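Local coordinates for flagellar hook protein FlgE (Caulobacter crescentus CB15, PDB 5AY6) that probably builds the flagellar hook, the universal joint between motor and filament, of which this fragment supplies two beta-rich domains, at residues A[193-202]-A[213-224]. Residues are numbered along the deposited sequence; the frame is centred on the assembly and turned at random.
Sequences PNQWYAELRA and GQISTGIIEFTT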
loop_
_atom_site.group_PDB
_atom_site.type_symbol
_atom_site.label_atom_id
_atom_site.label_comp_id
_atom_site.label_asym_id
_atom_site.label_seq_id
_atom_site.Cartn_x
_atom_site.Cartn_y
_atom_site.Cartn_z
ATOM N N PRO A 193 -8.817 -1.702 8.876
ATOM C CA PRO A 193 -8.921 -2.869 9.759
ATOM C C PRO A 193 -8.642 -4.173 9.022
ATOM O O PRO A 193 -9.227 -4.410 7.963
ATOM C CB PRO A 193 -10.372 -2.814 10.251
ATOM C CG PRO A 193 -11.094 -1.995 9.239
ATOM C CD PRO A 193 -10.100 -0.994 8.735
ATOM N N ASN A 194 -7.748 -4.989 9.579
ATOM C CA ASN A 194 -7.414 -6.300 9.031
ATOM C C ASN A 194 -6.894 -6.211 7.609
ATOM O O ASN A 194 -7.046 -7.141 6.815
ATOM C CB ASN A 194 -8.633 -7.219 9.096
ATOM C CG ASN A 194 -9.137 -7.393 10.506
ATOM O OD1 ASN A 194 -8.376 -7.754 11.404
ATOM N ND2 ASN A 194 -10.415 -7.109 10.719
ATOM N N GLN A 195 -6.260 -5.085 7.309
ATOM C CA GLN A 195 -5.830 -4.775 5.958
ATOM C C GLN A 195 -4.313 -4.668 5.887
ATOM O O GLN A 195 -3.687 -4.079 6.767
ATOM C CB GLN A 195 -6.477 -3.471 5.502
ATOM C CG GLN A 195 -5.976 -2.948 4.180
ATOM C CD GLN A 195 -6.354 -1.503 3.973
ATOM O OE1 GLN A 195 -5.737 -0.599 4.545
ATOM N NE2 GLN A 195 -7.386 -1.271 3.170
ATOM N N TRP A 196 -3.727 -5.246 4.846
ATOM C CA TRP A 196 -2.282 -5.196 4.651
ATOM C C TRP A 196 -1.951 -4.799 3.207
ATOM O O TRP A 196 -2.703 -5.124 2.289
ATOM C CB TRP A 196 -1.646 -6.550 4.987
ATOM C CG TRP A 196 -1.778 -6.956 6.436
ATOM C CD1 TRP A 196 -2.930 -7.277 7.102
ATOM C CD2 TRP A 196 -0.715 -7.093 7.390
ATOM N NE1 TRP A 196 -2.650 -7.594 8.408
ATOM C CE2 TRP A 196 -1.299 -7.494 8.610
ATOM C CE3 TRP A 196 0.670 -6.920 7.329
ATOM C CZ2 TRP A 196 -0.541 -7.720 9.760
ATOM C CZ3 TRP A 196 1.421 -7.145 8.473
ATOM C CH2 TRP A 196 0.811 -7.538 9.673
ATOM N N TYR A 197 -0.843 -4.088 3.015
ATOM C CA TYR A 197 -0.343 -3.786 1.672
ATOM C C TYR A 197 0.723 -4.813 1.314
ATOM O O TYR A 197 1.650 -5.046 2.093
ATOM C CB TYR A 197 0.234 -2.367 1.592
ATOM C CG TYR A 197 -0.771 -1.263 1.832
ATOM C CD1 TYR A 197 -2.134 -1.493 1.686
ATOM C CD2 TYR A 197 -0.357 0.012 2.197
ATOM C CE1 TYR A 197 -3.055 -0.486 1.899
ATOM C CE2 TYR A 197 -1.274 1.025 2.418
ATOM C CZ TYR A 197 -2.620 0.772 2.263
ATOM O OH TYR A 197 -3.538 1.776 2.470
ATOM N N ALA A 198 0.588 -5.438 0.148
ATOM C CA ALA A 198 1.469 -6.542 -0.215
ATOM C C ALA A 198 2.155 -6.344 -1.558
ATOM O O ALA A 198 1.612 -5.707 -2.460
ATOM C CB ALA A 198 0.684 -7.845 -0.225
ATOM N N GLU A 199 3.364 -6.883 -1.672
ATOM C CA GLU A 199 4.058 -6.954 -2.949
ATOM C C GLU A 199 4.651 -8.339 -3.136
ATOM O O GLU A 199 5.144 -8.951 -2.186
ATOM C CB GLU A 199 5.168 -5.898 -3.046
ATOM C CG GLU A 199 4.682 -4.470 -2.888
ATOM C CD GLU A 199 5.811 -3.458 -2.782
ATOM O OE1 GLU A 199 6.868 -3.643 -3.429
ATOM O OE2 GLU A 199 5.633 -2.470 -2.046
ATOM N N LEU A 200 4.581 -8.837 -4.361
ATOM C CA LEU A 200 5.363 -9.992 -4.755
ATOM C C LEU A 200 6.560 -9.470 -5.536
ATOM O O LEU A 200 6.420 -8.553 -6.339
ATOM C CB LEU A 200 4.532 -10.965 -5.588
ATOM C CG LEU A 200 3.568 -11.842 -4.782
ATOM C CD1 LEU A 200 2.594 -12.545 -5.714
ATOM C CD2 LEU A 200 4.341 -12.849 -3.950
ATOM N N ARG A 201 7.737 -10.030 -5.288
ATOM C CA ARG A 201 8.944 -9.519 -5.918
ATOM C C ARG A 201 10.001 -10.598 -6.080
ATOM O O ARG A 201 10.166 -11.459 -5.217
ATOM C CB ARG A 201 9.518 -8.349 -5.104
ATOM C CG ARG A 201 9.903 -8.720 -3.671
ATOM C CD ARG A 201 10.307 -7.500 -2.840
ATOM N NE ARG A 201 10.826 -7.888 -1.528
ATOM C CZ ARG A 201 12.073 -8.297 -1.316
ATOM N NH1 ARG A 201 12.922 -8.378 -2.332
ATOM N NH2 ARG A 201 12.475 -8.632 -0.094
ATOM N N ALA A 202 10.706 -10.545 -7.203
ATOM C CA ALA A 202 11.894 -11.356 -7.415
ATOM C C ALA A 202 13.090 -10.585 -6.882
ATOM O O ALA A 202 12.960 -9.423 -6.507
ATOM C CB ALA A 202 12.074 -11.681 -8.890
ATOM N N GLY A 213 12.854 -5.562 -9.133
ATOM C CA GLY A 213 12.343 -6.921 -9.088
ATOM C C GLY A 213 10.867 -7.102 -8.774
ATOM O O GLY A 213 10.393 -8.234 -8.639
ATOM N N GLN A 214 10.127 -6.007 -8.662
ATOM C CA GLN A 214 8.706 -6.110 -8.343
ATOM C C GLN A 214 7.921 -6.890 -9.407
ATOM O O GLN A 214 8.069 -6.665 -10.614
ATOM C CB GLN A 214 8.090 -4.723 -8.164
ATOM C CG GLN A 214 6.748 -4.742 -7.450
ATOM C CD GLN A 214 6.128 -3.368 -7.348
ATOM O OE1 GLN A 214 5.550 -2.863 -8.314
ATOM N NE2 GLN A 214 6.240 -2.751 -6.177
ATOM N N ILE A 215 7.080 -7.805 -8.932
ATOM C CA ILE A 215 6.264 -8.664 -9.786
ATOM C C ILE A 215 4.823 -8.171 -9.814
ATOM O O ILE A 215 4.215 -8.040 -10.881
ATOM C CB ILE A 215 6.315 -10.126 -9.292
ATOM C CG1 ILE A 215 7.725 -10.693 -9.466
ATOM C CG2 ILE A 215 5.288 -10.996 -10.025
ATOM C CD1 ILE A 215 7.933 -12.035 -8.788
ATOM N N SER A 216 4.282 -7.884 -8.635
ATOM C CA SER A 216 2.910 -7.402 -8.525
ATOM C C SER A 216 2.660 -6.786 -7.160
ATOM O O SER A 216 3.442 -6.970 -6.230
ATOM C CB SER A 216 1.917 -8.536 -8.765
ATOM O OG SER A 216 1.999 -9.477 -7.708
ATOM N N THR A 217 1.564 -6.047 -7.043
ATOM C CA THR A 217 1.200 -5.432 -5.772
ATOM C C THR A 217 -0.285 -5.623 -5.527
ATOM O O THR A 217 -1.047 -5.872 -6.463
ATOM C CB THR A 217 1.527 -3.927 -5.742
ATOM O OG1 THR A 217 0.635 -3.222 -6.612
ATOM C CG2 THR A 217 2.961 -3.674 -6.179
ATOM N N GLY A 218 -0.701 -5.504 -4.272
ATOM C CA GLY A 218 -2.100 -5.675 -3.950
ATOM C C GLY A 218 -2.408 -5.431 -2.490
ATOM O O GLY A 218 -1.521 -5.477 -1.637
ATOM N N ILE A 219 -3.676 -5.160 -2.213
ATOM C CA ILE A 219 -4.162 -5.024 -0.851
ATOM C C ILE A 219 -4.803 -6.336 -0.421
ATOM O O ILE A 219 -5.695 -6.853 -1.092
ATOM C CB ILE A 219 -5.168 -3.873 -0.723
ATOM C CG1 ILE A 219 -4.524 -2.563 -1.185
ATOM C CG2 ILE A 219 -5.656 -3.759 0.708
ATOM C CD1 ILE A 219 -5.447 -1.363 -1.139
ATOM N N ILE A 220 -4.321 -6.887 0.687
ATOM C CA ILE A 220 -4.844 -8.142 1.203
ATOM C C ILE A 220 -5.761 -7.861 2.389
ATOM O O ILE A 220 -5.439 -7.032 3.244
ATOM C CB ILE A 220 -3.700 -9.094 1.620
ATOM C CG1 ILE A 220 -2.898 -9.528 0.391
ATOM C CG2 ILE A 220 -4.242 -10.316 2.339
ATOM C CD1 ILE A 220 -1.749 -10.462 0.715
ATOM N N GLU A 221 -6.910 -8.534 2.426
ATOM C CA GLU A 221 -7.860 -8.355 3.517
ATOM C C GLU A 221 -8.060 -9.650 4.294
ATOM O O GLU A 221 -8.035 -10.746 3.727
ATOM C CB GLU A 221 -9.207 -7.857 2.987
ATOM C CG GLU A 221 -9.152 -6.510 2.280
ATOM C CD GLU A 221 -9.277 -5.329 3.231
ATOM O OE1 GLU A 221 -8.818 -5.433 4.388
ATOM O OE2 GLU A 221 -9.832 -4.290 2.815
ATOM N N PHE A 222 -8.256 -9.520 5.600
ATOM C CA PHE A 222 -8.593 -10.670 6.430
ATOM C C PHE A 222 -9.948 -10.463 7.089
ATOM O O PHE A 222 -10.438 -9.339 7.182
ATOM C CB PHE A 222 -7.519 -10.910 7.492
ATOM C CG PHE A 222 -6.184 -11.302 6.927
ATOM C CD1 PHE A 222 -5.243 -10.337 6.598
ATOM C CD2 PHE A 222 -5.868 -12.635 6.729
ATOM C CE1 PHE A 222 -4.014 -10.695 6.083
ATOM C CE2 PHE A 222 -4.641 -13.001 6.212
ATOM C CZ PHE A 222 -3.710 -12.028 5.887
ATOM N N THR A 223 -10.564 -11.552 7.533
ATOM C CA THR A 223 -11.799 -11.444 8.298
ATOM C C THR A 223 -11.469 -11.018 9.723
ATOM O O THR A 223 -10.307 -11.031 10.129
ATOM C CB THR A 223 -12.578 -12.771 8.323
ATOM O OG1 THR A 223 -11.839 -13.746 9.070
ATOM C CG2 THR A 223 -12.810 -13.279 6.910
ATOM N N THR A 224 -12.495 -10.653 10.485
ATOM C CA THR A 224 -12.306 -10.273 11.880
ATOM C C THR A 224 -11.778 -11.442 12.711
ATOM O O THR A 224 -11.289 -11.253 13.823
ATOM C CB THR A 224 -13.613 -9.755 12.499
ATOM O OG1 THR A 224 -14.676 -10.673 12.212
ATOM C CG2 THR A 224 -13.968 -8.392 11.926
#
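Leu-200 O is gripped by two backbone donors, Ile-215 N at 2.8 Å and Ser-216 N at 3.2 Å, both arriving from one face of its carbonyl plane. This shared acceptor, with the one-residue slip in register after it, defines a classic beta bulge in the antiparallel hairpin of strands 195-202 and 214-222. Beyond the bulge, Ala-202 N still reaches Gly-213 O (2.7 Å). On the face bearing Tyr-197, the Glu-199 chain runs extended beyond CG (chi2 172°), carrying its carboxylate out to Gln-214, whose NE2 donates to Glu-199 OE1 (3.0 Å) from above the carboxylate plane, 72° out of it. The carboxylate also accepts from Ser-153 OG, Tyr-145 OH and Met-152 N, while Gln-214 NE2 also bonds Pro-147 O. A leucine in place of Glu-199 would probably leave those three donors without their acceptor and cost the Gln-214 amide one of its two bonds. Across the sheet, the Phe-222 edge addresses the Trp-196 five-membered ring in an offset edge-to-face pair, planes at 81°. The chemistry thus divides the hairpin: aromatic packing at one end, and near the bulge a buried carboxylate whose several donors would favour its ionised form and tie the D2-family sheet to residues 145-153.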